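Local structure of cysteine S-methyltransferase NleE (Escherichia coli O157:H7, 4R29) at residues A[22-27]-A[117-123]; A[86-90]-A[202-208]. The protein transfers a methyl group from S-adenosylmethionine to a protein cysteine, acting as a secreted effector that probably modifies host TAB2 and TAB3 zinc fingers to block NF-kappaB activation. The protein carries 1 engineered substitution. All coordinates share one frame; numbering follows the deposited sequence.

The modelled chain begins with the short helix 22-26, runs through helix 59-76 to the loop at 86-90, and then passes helix 95-103 and strand 109-114 to reach 117-123. There contact 1 returns to this first helix and closes a loop of 89 residues. Because 86-90 lies within that loop and pairs only later with 202-208, across 111 residues, the two closures cross. Contact 1 joins the N-terminal helix to the start of helix 120-125. Contact 2 ties the loop before helix 95-103 to the turn between helices 186-201 and 206-219, beside S-adenosylmethionine. Their centres are 28 Å apart, on opposite sides of the chain's centre.

Contact 1: residues A[22-27]-A[117-123]; sequences VVKNIY and LYNPDLH
Ile26 and His123 form the centre of this packing between the N-terminal helix 22-26 and the start of helix 120-125, which follows the edge strand 109-114 of the Rossmann-like fold. Ile26 CD1 makes a CH-pi contact over one face of the imidazole, 3.7 Å from the His123 ring centroid and 19° off the ring normal. Ile26 CG1 lies between the backbone N and the carbonyl carbon (chi1 64°) and the chain is extended beyond it, which brings CD1 over the ring, the two side chains crossing at about a right angle. The same Ile26 methyl, CD1, also touches Leu122 CG at 3.9 Å. A second close patch involves Val23, whose CG2 branch lies 3.6 Å from Tyr118 CZ. Leu117 CD1 meets the edge of the Tyr27 ring, near its plane, 3.7 Å from Tyr27 CD2. Ile135 and Tyr145 of the central sheet touch both Leu117 and Tyr27, which places this end of the contact in the buried interior.

The solvent side is looser. Lys24 and Asn25 are exposed and make no contact with 117-123, while partly exposed Val22 brings its CG2 only to 3.9 Å from Tyr118 CE1.

A separate, buried flank faces helix 59-76, whose Phe62 stacks edge-to-face with His123 and whose Arg69 forms a salt bridge with Asp121. Along the rim of the imidazole, Val22 O lies 3.4 Å from His123 NE2. The other nitrogen fixes the ring's rotation: His123 ND1 donates to Asn119 O at 2.9 Å in an almost straight bond (175°), with that oxygen in the imidazole plane and also accepting from His123 N.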
ATOM      1  N   VAL A  22     -13.933 -12.075  -5.364  1.00 42.41           N
ATOM      2  CA  VAL A  22     -12.732 -11.339  -5.724  1.00 45.31           C
ATOM      3  C   VAL A  22     -12.043 -10.709  -4.518  1.00 42.14           C
ATOM      4  O   VAL A  22     -10.829 -10.557  -4.510  1.00 43.93           O
ATOM      5  CB  VAL A  22     -13.013 -10.283  -6.800  1.00 43.37           C
ATOM      6  CG1 VAL A  22     -13.545 -10.964  -8.064  1.00 44.38           C
ATOM      7  CG2 VAL A  22     -13.984  -9.232  -6.284  1.00 38.72           C
ATOM      8  N   VAL A  23     -12.813 -10.373  -3.490  1.00 45.67           N
ATOM      9  CA  VAL A  23     -12.248  -9.708  -2.322  1.00 42.63           C
ATOM     10  C   VAL A  23     -11.629 -10.662  -1.303  1.00 41.04           C
ATOM     11  O   VAL A  23     -10.507 -10.434  -0.826  1.00 41.12           O
ATOM     12  CB  VAL A  23     -13.273  -8.767  -1.639  1.00 43.86           C
ATOM     13  CG1 VAL A  23     -12.714  -8.225  -0.330  1.00 39.38           C
ATOM     14  CG2 VAL A  23     -13.635  -7.621  -2.572  1.00 39.92           C
ATOM     15  N   LYS A  24     -12.347 -11.724  -0.957  1.00 44.54           N
ATOM     16  CA  LYS A  24     -11.794 -12.704  -0.019  1.00 45.07           C
ATOM     17  C   LYS A  24     -10.601 -13.395  -0.654  1.00 38.38           C
ATOM     18  O   LYS A  24      -9.711 -13.884   0.029  1.00 42.45           O
ATOM     19  CB  LYS A  24     -12.840 -13.743   0.394  1.00 49.56           C
ATOM     20  CG  LYS A  24     -13.959 -13.220   1.269  1.00 50.45           C
ATOM     21  CD  LYS A  24     -14.936 -14.338   1.617  1.00 56.68           C
ATOM     22  CE  LYS A  24     -16.154 -13.807   2.351  1.00 57.60           C
ATOM     23  NZ  LYS A  24     -17.116 -14.901   2.621  1.00 60.95           N
ATOM     24  N   ASN A  25     -10.585 -13.425  -1.979  1.00 42.90           N
ATOM     25  CA  ASN A  25      -9.475 -14.030  -2.698  1.00 44.22           C
ATOM     26  C   ASN A  25      -8.143 -13.334  -2.471  1.00 46.31           C
ATOM     27  O   ASN A  25      -7.104 -13.990  -2.383  1.00 44.30           O
ATOM     28  CB  ASN A  25      -9.775 -14.101  -4.186  1.00 47.59           C
ATOM     29  CG  ASN A  25     -10.067 -15.502  -4.633  1.00 57.84           C
ATOM     30  OD1 ASN A  25     -11.203 -15.830  -4.984  1.00 59.87           O
ATOM     31  ND2 ASN A  25      -9.042 -16.355  -4.603  1.00 56.17           N
ATOM     32  N   ILE A  26      -8.171 -12.007  -2.379  1.00 42.56           N
ATOM     33  CA  ILE A  26      -6.944 -11.240  -2.195  1.00 38.23           C
ATOM     34  C   ILE A  26      -6.789 -10.719  -0.778  1.00 38.31           C
ATOM     35  O   ILE A  26      -5.721 -10.240  -0.405  1.00 39.43           O
ATOM     36  CB  ILE A  26      -6.892 -10.054  -3.146  1.00 37.06           C
ATOM     37  CG1 ILE A  26      -8.031  -9.073  -2.831  1.00 33.32           C
ATOM     38  CG2 ILE A  26      -6.939 -10.543  -4.584  1.00 30.80           C
ATOM     39  CD1 ILE A  26      -7.891  -7.716  -3.533  1.00 34.51           C
ATOM     40  N   TYR A  27      -7.858 -10.821   0.010  1.00 43.12           N
ATOM     41  CA  TYR A  27      -7.874 -10.294   1.373  1.00 42.73           C
ATOM     42  C   TYR A  27      -8.637 -11.272   2.271  1.00 47.77           C
ATOM     43  O   TYR A  27      -9.698 -10.950   2.811  1.00 45.04           O
ATOM     44  CB  TYR A  27      -8.532  -8.913   1.362  1.00 41.56           C
ATOM     45  CG  TYR A  27      -8.506  -8.140   2.665  1.00 41.19           C
ATOM     46  CD1 TYR A  27      -7.890  -8.655   3.800  1.00 41.41           C
ATOM     47  CD2 TYR A  27      -9.108  -6.883   2.751  1.00 36.39           C
ATOM     48  CE1 TYR A  27      -7.869  -7.945   4.981  1.00 40.39           C
ATOM     49  CE2 TYR A  27      -9.103  -6.169   3.925  1.00 35.73           C
ATOM     50  CZ  TYR A  27      -8.478  -6.699   5.042  1.00 37.82           C
ATOM     51  OH  TYR A  27      -8.467  -5.983   6.221  1.00 29.34           O
ATOM     52  N   LEU A 117     -11.665  -1.552  -2.063  1.00 31.03           N
ATOM     53  CA  LEU A 117     -11.153  -2.910  -2.214  1.00 27.30           C
ATOM     54  C   LEU A 117     -11.491  -3.515  -3.589  1.00 28.76           C
ATOM     55  O   LEU A 117     -11.110  -4.645  -3.872  1.00 26.57           O
ATOM     56  CB  LEU A 117     -11.633  -3.812  -1.076  1.00 25.77           C
ATOM     57  CG  LEU A 117     -10.985  -3.552   0.290  1.00 30.78           C
ATOM     58  CD1 LEU A 117     -11.556  -4.476   1.380  1.00 30.30           C
ATOM     59  CD2 LEU A 117      -9.457  -3.661   0.200  1.00 26.32           C
ATOM     60  N   TYR A 118     -12.186  -2.747  -4.434  1.00 31.48           N
ATOM     61  CA  TYR A 118     -12.490  -3.152  -5.817  1.00 31.43           C
ATOM     62  C   TYR A 118     -11.600  -2.470  -6.844  1.00 29.68           C
ATOM     63  O   TYR A 118     -11.805  -2.607  -8.055  1.00 31.03           O
ATOM     64  CB  TYR A 118     -13.976  -2.948  -6.152  1.00 32.56           C
ATOM     65  CG  TYR A 118     -14.839  -3.867  -5.327  1.00 35.62           C
ATOM     66  CD1 TYR A 118     -15.088  -5.169  -5.742  1.00 33.29           C
ATOM     67  CD2 TYR A 118     -15.346  -3.457  -4.096  1.00 35.80           C
ATOM     68  CE1 TYR A 118     -15.847  -6.023  -4.974  1.00 37.90           C
ATOM     69  CE2 TYR A 118     -16.104  -4.311  -3.317  1.00 37.59           C
ATOM     70  CZ  TYR A 118     -16.351  -5.593  -3.761  1.00 39.19           C
ATOM     71  OH  TYR A 118     -17.111  -6.449  -2.996  1.00 47.72           O
ATOM     72  N   ASN A 119     -10.599  -1.752  -6.349  1.00 26.32           N
ATOM     73  CA  ASN A 119      -9.594  -1.180  -7.217  1.00 24.89           C
ATOM     74  C   ASN A 119      -9.037  -2.241  -8.162  1.00 25.01           C
ATOM     75  O   ASN A 119      -8.508  -3.248  -7.707  1.00 21.97           O
ATOM     76  CB  ASN A 119      -8.463  -0.577  -6.389  1.00 24.57           C
ATOM     77  CG  ASN A 119      -7.477   0.186  -7.237  1.00 24.85           C
ATOM     78  OD1 ASN A 119      -7.713   1.346  -7.592  1.00 29.40           O
ATOM     79  ND2 ASN A 119      -6.367  -0.457  -7.575  1.00 22.62           N
ATOM     80  N   PRO A 120      -9.171  -2.015  -9.485  1.00 25.68           N
ATOM     81  CA  PRO A 120      -8.677  -2.917 -10.530  1.00 25.89           C
ATOM     82  C   PRO A 120      -7.174  -3.199 -10.468  1.00 22.84           C
ATOM     83  O   PRO A 120      -6.795  -4.347 -10.658  1.00 22.72           O
ATOM     84  CB  PRO A 120      -9.039  -2.177 -11.820  1.00 27.92           C
ATOM     85  CG  PRO A 120     -10.259  -1.423 -11.453  1.00 30.59           C
ATOM     86  CD  PRO A 120     -10.015  -0.951 -10.048  1.00 25.01           C
ATOM     87  N   ASP A 121      -6.346  -2.185 -10.217  1.00 20.65           N
ATOM     88  CA  ASP A 121      -4.900  -2.381 -10.103  1.00 21.83           C
ATOM     89  C   ASP A 121      -4.567  -3.349  -8.972  1.00 22.81           C
ATOM     90  O   ASP A 121      -3.693  -4.192  -9.096  1.00 21.46           O
ATOM     91  CB  ASP A 121      -4.195  -1.049  -9.819  1.00 19.69           C
ATOM     92  CG  ASP A 121      -4.014  -0.210 -11.054  1.00 24.82           C
ATOM     93  OD1 ASP A 121      -4.455  -0.631 -12.139  1.00 25.81           O
ATOM     94  OD2 ASP A 121      -3.424   0.879 -10.941  1.00 27.86           O
ATOM     95  N   LEU A 122      -5.248  -3.184  -7.845  1.00 22.98           N
ATOM     96  CA  LEU A 122      -4.984  -4.008  -6.683  1.00 25.38           C
ATOM     97  C   LEU A 122      -5.256  -5.472  -7.052  1.00 23.89           C
ATOM     98  O   LEU A 122      -4.488  -6.365  -6.696  1.00 21.36           O
ATOM     99  CB  LEU A 122      -5.847  -3.550  -5.491  1.00 20.28           C
ATOM    100  CG  LEU A 122      -5.865  -4.476  -4.266  1.00 25.27           C
ATOM    101  CD1 LEU A 122      -4.431  -4.728  -3.739  1.00 18.94           C
ATOM    102  CD2 LEU A 122      -6.817  -3.984  -3.132  1.00 19.90           C
ATOM    103  N   HIS A 123      -6.351  -5.712  -7.770  1.00 23.45           N
ATOM    104  CA  HIS A 123      -6.692  -7.076  -8.163  1.00 26.85           C
ATOM    105  C   HIS A 123      -5.699  -7.644  -9.176  1.00 23.04           C
ATOM    106  O   HIS A 123      -5.301  -8.797  -9.072  1.00 22.68           O
ATOM    107  CB  HIS A 123      -8.149  -7.166  -8.643  1.00 26.63           C
ATOM    108  CG  HIS A 123      -9.133  -7.096  -7.522  1.00 27.15           C
ATOM    109  ND1 HIS A 123      -9.446  -5.914  -6.879  1.00 26.81           N
ATOM    110  CD2 HIS A 123      -9.816  -8.067  -6.870  1.00 31.84           C
ATOM    111  CE1 HIS A 123     -10.298  -6.160  -5.900  1.00 27.49           C
ATOM    112  NE2 HIS A 123     -10.541  -7.454  -5.873  1.00 32.06           N
TER

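Contact 2: residues A[86-90]-A[202-208]; sequences PISRN and FSYMPGE. With SAM (S-adenosylmethionine), chain E.
Glu208 grips the 86-90 loop with both carboxylate oxygens: OE2 accepts from Ser88 OG at 2.8 Å on its syn lone pair, and OE1 takes Arg89 N at 2.7 Å from the syn side but 20° out of the carboxylate plane. Ser88 OG in turn accepts from Asn90 N, an ST turn. A backbone bond, Ile87 N to Ser203 O, adds a further link at 2.9 Å. The Arg89 chain bends at chi2 (74°), bringing its guanidinium beside the adenine and the Tyr204 hydroxyl, which accepts from Arg89 NH1 (NH1 to Tyr204 OH 3.2 Å) and donates to the S-adenosylmethionine carboxylate. Glu208 O accepts a weak hydrogen bond from adenine N6. Ser203, just past helix 186-201, has positive phi and closes it with a Schellman motif, and Met205 is the N-cap of helix 206-219, so the loop is clasped at a helix-helix turn that lines the S-adenosylmethionine pocket. Among apolar contacts, Met205 CG presses on Pro86 CB at 3.4 Å on the outer side. Inside, Arg89 CB makes a CH-pi contact over the centre of the Tyr204 ring, 4.0 Å from its centroid, and Phe202 CB lies against the opposite face. Adenine N7 meets the Tyr204 ring edge in plane, while C2 lies over one face of the Arg89 guanidinium.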
ATOM      1  N   PRO A  86      19.224   1.407  -4.284  1.00 34.72           N
ATOM      2  CA  PRO A  86      18.247   2.426  -3.887  1.00 28.88           C
ATOM      3  C   PRO A  86      17.572   3.099  -5.073  1.00 31.99           C
ATOM      4  O   PRO A  86      18.214   3.417  -6.079  1.00 33.60           O
ATOM      5  CB  PRO A  86      19.104   3.457  -3.148  1.00 31.32           C
ATOM      6  CG  PRO A  86      20.238   2.690  -2.613  1.00 29.21           C
ATOM      7  CD  PRO A  86      20.532   1.623  -3.645  1.00 33.82           C
ATOM      8  N   ILE A  87      16.272   3.325  -4.940  1.00 25.69           N
ATOM      9  CA  ILE A  87      15.527   4.067  -5.928  1.00 25.20           C
ATOM     10  C   ILE A  87      15.416   5.479  -5.396  1.00 28.19           C
ATOM     11  O   ILE A  87      15.655   5.737  -4.209  1.00 22.78           O
ATOM     12  CB  ILE A  87      14.082   3.524  -6.080  1.00 24.31           C
ATOM     13  CG1 ILE A  87      13.362   3.571  -4.725  1.00 24.00           C
ATOM     14  CG2 ILE A  87      14.095   2.110  -6.615  1.00 26.27           C
ATOM     15  CD1 ILE A  87      11.833   3.570  -4.801  1.00 25.22           C
ATOM     16  N   SER A  88      15.032   6.392  -6.274  1.00 23.27           N
ATOM     17  CA  SER A  88      14.598   7.694  -5.830  1.00 24.95           C
ATOM     18  C   SER A  88      13.163   7.609  -5.335  1.00 24.99           C
ATOM     19  O   SER A  88      12.298   6.980  -5.968  1.00 22.43           O
ATOM     20  CB  SER A  88      14.679   8.727  -6.958  1.00 25.01           C
ATOM     21  OG  SER A  88      13.861   9.838  -6.645  1.00 22.45           O
ATOM     22  N   ARG A  89      12.937   8.254  -4.193  1.00 22.52           N
ATOM     23  CA  ARG A  89      11.617   8.489  -3.632  1.00 21.19           C
ATOM     24  C   ARG A  89      10.611   8.938  -4.703  1.00 23.47           C
ATOM     25  O   ARG A  89       9.417   8.621  -4.624  1.00 22.62           O
ATOM     26  CB  ARG A  89      11.737   9.557  -2.533  1.00 23.45           C
ATOM     27  CG  ARG A  89      10.546  10.496  -2.429  1.00 24.24           C
ATOM     28  CD  ARG A  89       9.391   9.750  -1.792  1.00 26.18           C
ATOM     29  NE  ARG A  89       8.153  10.523  -1.787  1.00 32.16           N
ATOM     30  CZ  ARG A  89       6.978  10.014  -1.442  1.00 30.42           C
ATOM     31  NH1 ARG A  89       6.895   8.736  -1.089  1.00 29.51           N
ATOM     32  NH2 ARG A  89       5.893  10.774  -1.464  1.00 29.08           N
ATOM     33  N   ASN A  90      11.100   9.684  -5.691  1.00 24.00           N
ATOM     34  CA  ASN A  90      10.263  10.167  -6.793  1.00 25.79           C
ATOM     35  C   ASN A  90       9.620   9.072  -7.647  1.00 24.22           C
ATOM     36  O   ASN A  90       8.528   9.269  -8.165  1.00 22.40           O
ATOM     37  CB  ASN A  90      11.040  11.144  -7.674  1.00 28.05           C
ATOM     38  CG  ASN A  90      11.407  12.413  -6.935  1.00 37.36           C
ATOM     39  OD1 ASN A  90      10.643  12.897  -6.092  1.00 43.78           O
ATOM     40  ND2 ASN A  90      12.591  12.945  -7.218  1.00 39.02           N
ATOM     41  N   PHE A 202      11.883   1.332   2.475  1.00 16.77           N
ATOM     42  CA  PHE A 202      11.351   1.650   1.159  1.00 17.45           C
ATOM     43  C   PHE A 202      12.451   1.821   0.112  1.00 17.61           C
ATOM     44  O   PHE A 202      12.155   2.137  -1.031  1.00 16.99           O
ATOM     45  CB  PHE A 202      10.476   2.914   1.196  1.00 17.66           C
ATOM     46  CG  PHE A 202       9.124   2.715   1.850  1.00 19.28           C
ATOM     47  CD1 PHE A 202       8.275   1.697   1.438  1.00 16.34           C
ATOM     48  CD2 PHE A 202       8.705   3.560   2.875  1.00 19.81           C
ATOM     49  CE1 PHE A 202       7.030   1.531   2.029  1.00 17.03           C
ATOM     50  CE2 PHE A 202       7.463   3.395   3.470  1.00 20.52           C
ATOM     51  CZ  PHE A 202       6.629   2.375   3.047  1.00 18.09           C
ATOM     52  N   SER A 203      13.709   1.618   0.500  1.00 17.31           N
ATOM     53  CA  SER A 203      14.831   1.692  -0.448  1.00 19.79           C
ATOM     54  C   SER A 203      15.102   3.088  -1.004  1.00 18.16           C
ATOM     55  O   SER A 203      15.677   3.213  -2.061  1.00 20.26           O
ATOM     56  CB  SER A 203      14.614   0.751  -1.639  1.00 17.41           C
ATOM     57  OG  SER A 203      14.512  -0.589  -1.223  1.00 27.06           O
ATOM     58  N   TYR A 204      14.686   4.138  -0.315  1.00 20.25           N
ATOM     59  CA  TYR A 204      14.965   5.469  -0.817  1.00 20.20           C
ATOM     60  C   TYR A 204      16.459   5.712  -0.704  1.00 22.05           C
ATOM     61  O   TYR A 204      17.144   5.085   0.108  1.00 20.55           O
ATOM     62  CB  TYR A 204      14.222   6.529  -0.018  1.00 18.37           C
ATOM     63  CG  TYR A 204      12.725   6.437  -0.090  1.00 17.21           C
ATOM     64  CD1 TYR A 204      12.098   5.681  -1.071  1.00 16.29           C
ATOM     65  CD2 TYR A 204      11.932   7.111   0.834  1.00 17.88           C
ATOM     66  CE1 TYR A 204      10.716   5.600  -1.128  1.00 15.03           C
ATOM     67  CE2 TYR A 204      10.557   7.038   0.778  1.00 19.73           C
ATOM     68  CZ  TYR A 204       9.959   6.279  -0.207  1.00 15.96           C
ATOM     69  OH  TYR A 204       8.598   6.216  -0.255  1.00 19.74           O
ATOM     70  N   MET A 205      16.964   6.625  -1.517  1.00 21.54           N
ATOM     71  CA  MET A 205      18.369   6.977  -1.433  1.00 25.45           C
ATOM     72  C   MET A 205      18.710   7.711  -0.138  1.00 23.69           C
ATOM     73  O   MET A 205      17.942   8.546   0.345  1.00 20.55           O
ATOM     74  CB  MET A 205      18.796   7.747  -2.666  1.00 26.65           C
ATOM     75  CG  MET A 205      18.931   6.804  -3.864  1.00 30.92           C
ATOM     76  SD  MET A 205      19.183   7.750  -5.343  1.00 44.94           S
ATOM     77  CE  MET A 205      17.864   8.955  -5.129  1.00 25.12           C
ATOM     78  N   PRO A 206      19.851   7.350   0.454  1.00 25.14           N
ATOM     79  CA  PRO A 206      20.295   7.889   1.747  1.00 27.10           C
ATOM     80  C   PRO A 206      20.211   9.411   1.767  1.00 24.80           C
ATOM     81  O   PRO A 206      19.815   9.966   2.781  1.00 23.57           O
ATOM     82  CB  PRO A 206      21.745   7.411   1.845  1.00 25.86           C
ATOM     83  CG  PRO A 206      21.761   6.147   1.056  1.00 27.90           C
ATOM     84  CD  PRO A 206      20.776   6.338  -0.080  1.00 26.36           C
ATOM     85  N   GLY A 207      20.543  10.057   0.649  1.00 25.75           N
ATOM     86  CA  GLY A 207      20.424  11.497   0.507  1.00 21.47           C
ATOM     87  C   GLY A 207      19.001  12.021   0.605  1.00 26.80           C
ATOM     88  O   GLY A 207      18.746  13.056   1.235  1.00 26.37           O
ATOM     89  N   GLU A 208      18.059  11.325  -0.020  1.00 20.53           N
ATOM     90  CA  GLU A 208      16.664  11.748   0.056  1.00 23.63           C
ATOM     91  C   GLU A 208      16.088  11.579   1.458  1.00 22.11           C
ATOM     92  O   GLU A 208      15.254  12.372   1.894  1.00 23.74           O
ATOM     93  CB  GLU A 208      15.826  10.985  -0.956  1.00 24.77           C
ATOM     94  CG  GLU A 208      16.241  11.268  -2.398  1.00 26.75           C
ATOM     95  CD  GLU A 208      15.427  10.470  -3.376  1.00 25.81           C
ATOM     96  OE1 GLU A 208      15.063   9.325  -3.021  1.00 25.20           O
ATOM     97  OE2 GLU A 208      15.148  10.985  -4.484  1.00 27.58           O
TER
HETATM   98  N   SAM E 301       4.225   4.864  -1.634  1.00 21.51           N
HETATM   99  CA  SAM E 301       5.508   4.940  -0.935  1.00 25.67           C
HETATM  100  C   SAM E 301       6.412   3.764  -1.287  1.00 22.86           C
HETATM  101  O   SAM E 301       7.631   3.861  -1.114  1.00 21.16           O
HETATM  102  OXT SAM E 301       5.931   2.701  -1.717  1.00 19.90           O
HETATM  103  CB  SAM E 301       5.344   4.969   0.581  1.00 21.32           C
HETATM  104  CG  SAM E 301       4.792   6.275   1.133  1.00 30.12           C
HETATM  105  SD  SAM E 301       5.091   6.501   2.916  1.00 36.13           S
HETATM  106  CE  SAM E 301       4.321   8.135   3.040  1.00 31.69           C
HETATM  107  C5' SAM E 301       6.817   7.042   2.866  1.00 30.19           C
HETATM  108  C4' SAM E 301       7.351   7.256   4.280  1.00 27.71           C
HETATM  109  O4' SAM E 301       8.764   7.173   4.286  1.00 27.15           O
HETATM  110  C3' SAM E 301       6.975   8.625   4.838  1.00 27.50           C
HETATM  111  O3' SAM E 301       5.777   8.570   5.589  1.00 23.85           O
HETATM  112  C2' SAM E 301       8.166   8.993   5.696  1.00 25.28           C
HETATM  113  O2' SAM E 301       7.867   8.567   6.994  1.00 19.46           O
HETATM  114  C1' SAM E 301       9.315   8.133   5.174  1.00 25.53           C
HETATM  115  N9  SAM E 301      10.303   8.878   4.370  1.00 21.30           N
HETATM  116  C8  SAM E 301      11.655   8.902   4.583  1.00 23.33           C
HETATM  117  N7  SAM E 301      12.242   9.651   3.631  1.00 21.97           N
HETATM  118  C5  SAM E 301      11.277  10.103   2.802  1.00 24.00           C
HETATM  119  C6  SAM E 301      11.329  10.904   1.670  1.00 20.38           C
HETATM  120  N6  SAM E 301      12.495  11.369   1.233  1.00 24.53           N
HETATM  121  N1  SAM E 301      10.162  11.211   1.010  1.00 26.32           N
HETATM  122  C2  SAM E 301       8.953  10.714   1.467  1.00 27.36           C
HETATM  123  N3  SAM E 301       8.906   9.915   2.592  1.00 26.29           N
HETATM  124  C4  SAM E 301      10.053   9.612   3.249  1.00 22.72           C